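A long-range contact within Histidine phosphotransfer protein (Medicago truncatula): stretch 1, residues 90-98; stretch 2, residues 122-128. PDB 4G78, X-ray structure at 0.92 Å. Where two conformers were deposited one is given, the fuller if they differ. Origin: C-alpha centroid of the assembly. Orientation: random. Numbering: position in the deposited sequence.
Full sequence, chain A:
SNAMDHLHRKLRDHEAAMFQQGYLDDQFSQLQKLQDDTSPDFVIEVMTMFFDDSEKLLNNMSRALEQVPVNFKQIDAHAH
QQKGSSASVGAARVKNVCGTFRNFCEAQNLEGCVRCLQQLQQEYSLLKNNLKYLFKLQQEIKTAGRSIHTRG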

# COMPACT_ATOMS: atom_id res chain seq x y z
N GLY A 90 3.97 -4.51 -3.74
CA GLY A 90 4.86 -4.73 -2.59
C GLY A 90 4.41 -4.13 -1.30
O GLY A 90 5.21 -3.92 -0.39
N ALA A 91 3.08 -3.93 -1.13
CA ALA A 91 2.49 -3.40 0.11
C ALA A 91 2.26 -4.58 1.06
O ALA A 91 1.17 -5.13 1.17
CB ALA A 91 1.22 -2.68 -0.20
N ALA A 92 3.34 -5.01 1.74
CA ALA A 92 3.38 -6.27 2.43
C ALA A 92 2.42 -6.37 3.61
O ALA A 92 1.69 -7.33 3.76
CB ALA A 92 4.80 -6.56 2.90
N ARG A 93 2.44 -5.35 4.48
CA ARG A 93 1.54 -5.36 5.64
C ARG A 93 0.10 -5.29 5.21
O ARG A 93 -0.77 -5.95 5.81
CB ARG A 93 1.93 -4.30 6.66
CG ARG A 93 3.05 -4.73 7.59
CD ARG A 93 3.78 -3.58 8.26
NE ARG A 93 2.90 -2.83 9.16
CZ ARG A 93 3.37 -2.02 10.12
NH1 ARG A 93 4.65 -1.94 10.37
NH2 ARG A 93 2.50 -1.31 10.83
N VAL A 94 -0.23 -4.49 4.19
CA VAL A 94 -1.60 -4.43 3.69
C VAL A 94 -2.01 -5.80 3.15
O VAL A 94 -3.10 -6.31 3.46
CB VAL A 94 -1.75 -3.31 2.65
CG1 VAL A 94 -3.16 -3.36 2.04
CG2 VAL A 94 -1.47 -1.94 3.21
N LYS A 95 -1.15 -6.42 2.33
CA LYS A 95 -1.43 -7.73 1.76
C LYS A 95 -1.73 -8.73 2.86
O LYS A 95 -2.68 -9.55 2.75
CB LYS A 95 -0.23 -8.18 0.91
CG LYS A 95 -0.23 -9.64 0.55
CD LYS A 95 1.02 -10.05 -0.16
CE LYS A 95 1.44 -11.46 0.05
NZ LYS A 95 2.22 -11.74 1.28
N ASN A 96 -0.92 -8.71 3.92
CA ASN A 96 -1.07 -9.73 4.92
C ASN A 96 -2.35 -9.52 5.70
O ASN A 96 -3.04 -10.50 6.03
CB ASN A 96 0.21 -9.80 5.72
CG ASN A 96 1.39 -10.34 4.86
OD1 ASN A 96 1.14 -11.12 3.87
ND2 ASN A 96 2.58 -10.00 5.19
N VAL A 97 -2.78 -8.31 5.94
CA VAL A 97 -4.10 -8.11 6.57
C VAL A 97 -5.19 -8.65 5.68
O VAL A 97 -6.20 -9.22 6.18
CB VAL A 97 -4.40 -6.62 6.92
CG1 VAL A 97 -5.78 -6.48 7.44
CG2 VAL A 97 -3.40 -5.99 7.89
N CYS A 98 -5.09 -8.46 4.39
CA CYS A 98 -6.14 -8.95 3.51
C CYS A 98 -6.34 -10.43 3.66
O CYS A 98 -7.45 -10.95 3.53
CB CYS A 98 -5.81 -8.62 2.06
SG CYS A 98 -5.91 -6.90 1.67
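Stretch 2 (122-128) QEYSLLK

Stretch 2 is helical throughout, part of a longer helix, and it runs nearly antiparallel to the helix of Arg-93 and its neighbours: the two N-to-C directions differ by 168°, and the axes approach to 8.9 Å. Register therefore runs backwards, with Ala-91 beside Leu-127 and Val-94 beside Glu-123, the CA of Val-94 lying 5.6 Å from the CA of Glu-123.

Gly-90 closes the preceding helix in a Schellman motif; its positive phi favours glycine, and it touches nothing on stretch 2. Ala-91, at the N-cap position, points its methyl toward the partner, and CB packs 3.4 Å from CD2 of Leu-127. Ala-92 faces away. Arg-93 supplies the polar clamp: its NE donates to OE1 of Glu-123 at 2.8 Å and its NH2 to OE2 of Glu-123 at 3.0 Å, so a two-pronged salt bridge meets the guanidinium along its edge. Glu-123 adopts chi1 m and chi2 m, with its carboxylate at Arg-93. Val-94 points sideways yet fills the seam, its CG2 lying 3.8 Å from the backbone O of Glu-123 and 4.0 Å from CD2 of Leu-127. Lys-95 and Asn-96 stay out of reach. Val-97, one turn beyond Val-94, brings CG2 to 3.9 Å from CG of Glu-123, so the acid's aliphatic part packs while its carboxylate pairs.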

# COMPACT_ATOMS: atom_id res chain seq x y z
N GLN A 122 -6.16 0.99 8.69
CA GLN A 122 -4.99 1.52 9.44
C GLN A 122 -3.70 1.31 8.60
O GLN A 122 -2.90 2.21 8.44
CB GLN A 122 -4.81 0.87 10.81
CG GLN A 122 -3.60 1.32 11.65
CD GLN A 122 -3.76 1.31 13.16
OE1 GLN A 122 -3.06 2.17 13.70
NE2 GLN A 122 -4.58 0.39 13.59
N GLU A 123 -3.53 0.09 8.18
CA GLU A 123 -2.34 -0.27 7.44
C GLU A 123 -2.27 0.45 6.12
O GLU A 123 -1.17 0.88 5.69
CB GLU A 123 -2.25 -1.77 7.28
CG GLU A 123 -1.91 -2.47 8.58
CD GLU A 123 -0.54 -2.18 9.11
OE1 GLU A 123 0.36 -1.90 8.31
OE2 GLU A 123 -0.35 -2.18 10.35
N TYR A 124 -3.39 0.63 5.43
CA TYR A 124 -3.41 1.34 4.17
C TYR A 124 -2.99 2.79 4.40
O TYR A 124 -2.16 3.34 3.65
CB TYR A 124 -4.79 1.25 3.52
CG TYR A 124 -4.83 2.08 2.28
CD1 TYR A 124 -4.20 1.67 1.10
CD2 TYR A 124 -5.42 3.31 2.29
CE1 TYR A 124 -4.17 2.48 -0.03
CE2 TYR A 124 -5.35 4.16 1.18
CZ TYR A 124 -4.74 3.72 0.02
OH TYR A 124 -4.65 4.50 -1.12
N SER A 125 -3.55 3.43 5.41
CA SER A 125 -3.19 4.81 5.67
C SER A 125 -1.72 4.96 6.04
O SER A 125 -1.06 5.91 5.55
CB SER A 125 -4.11 5.37 6.76
OG SER A 125 -3.71 6.68 7.09
N LEU A 126 -1.20 4.06 6.83
CA LEU A 126 0.24 4.11 7.20
C LEU A 126 1.07 4.00 5.96
O LEU A 126 2.08 4.71 5.78
CB LEU A 126 0.58 2.99 8.19
CG LEU A 126 0.07 3.17 9.61
CD1 LEU A 126 0.17 1.90 10.38
CD2 LEU A 126 0.90 4.33 10.29
N LEU A 127 0.72 3.04 5.09
CA LEU A 127 1.50 2.84 3.86
C LEU A 127 1.45 4.09 3.00
O LEU A 127 2.48 4.56 2.50
CB LEU A 127 0.95 1.65 3.12
CG LEU A 127 1.59 1.45 1.75
CD1 LEU A 127 3.04 1.00 1.86
CD2 LEU A 127 0.78 0.53 0.96
N LYS A 128 0.24 4.59 2.75
CA LYS A 128 0.08 5.72 1.82
C LYS A 128 0.84 6.93 2.35
O LYS A 128 1.55 7.61 1.60
CB LYS A 128 -1.39 6.03 1.62
CG LYS A 128 -1.61 7.18 0.67
CD LYS A 128 -3.03 7.43 0.31
CE LYS A 128 -3.23 8.45 -0.75
NZ LYS A 128 -4.63 8.89 -0.87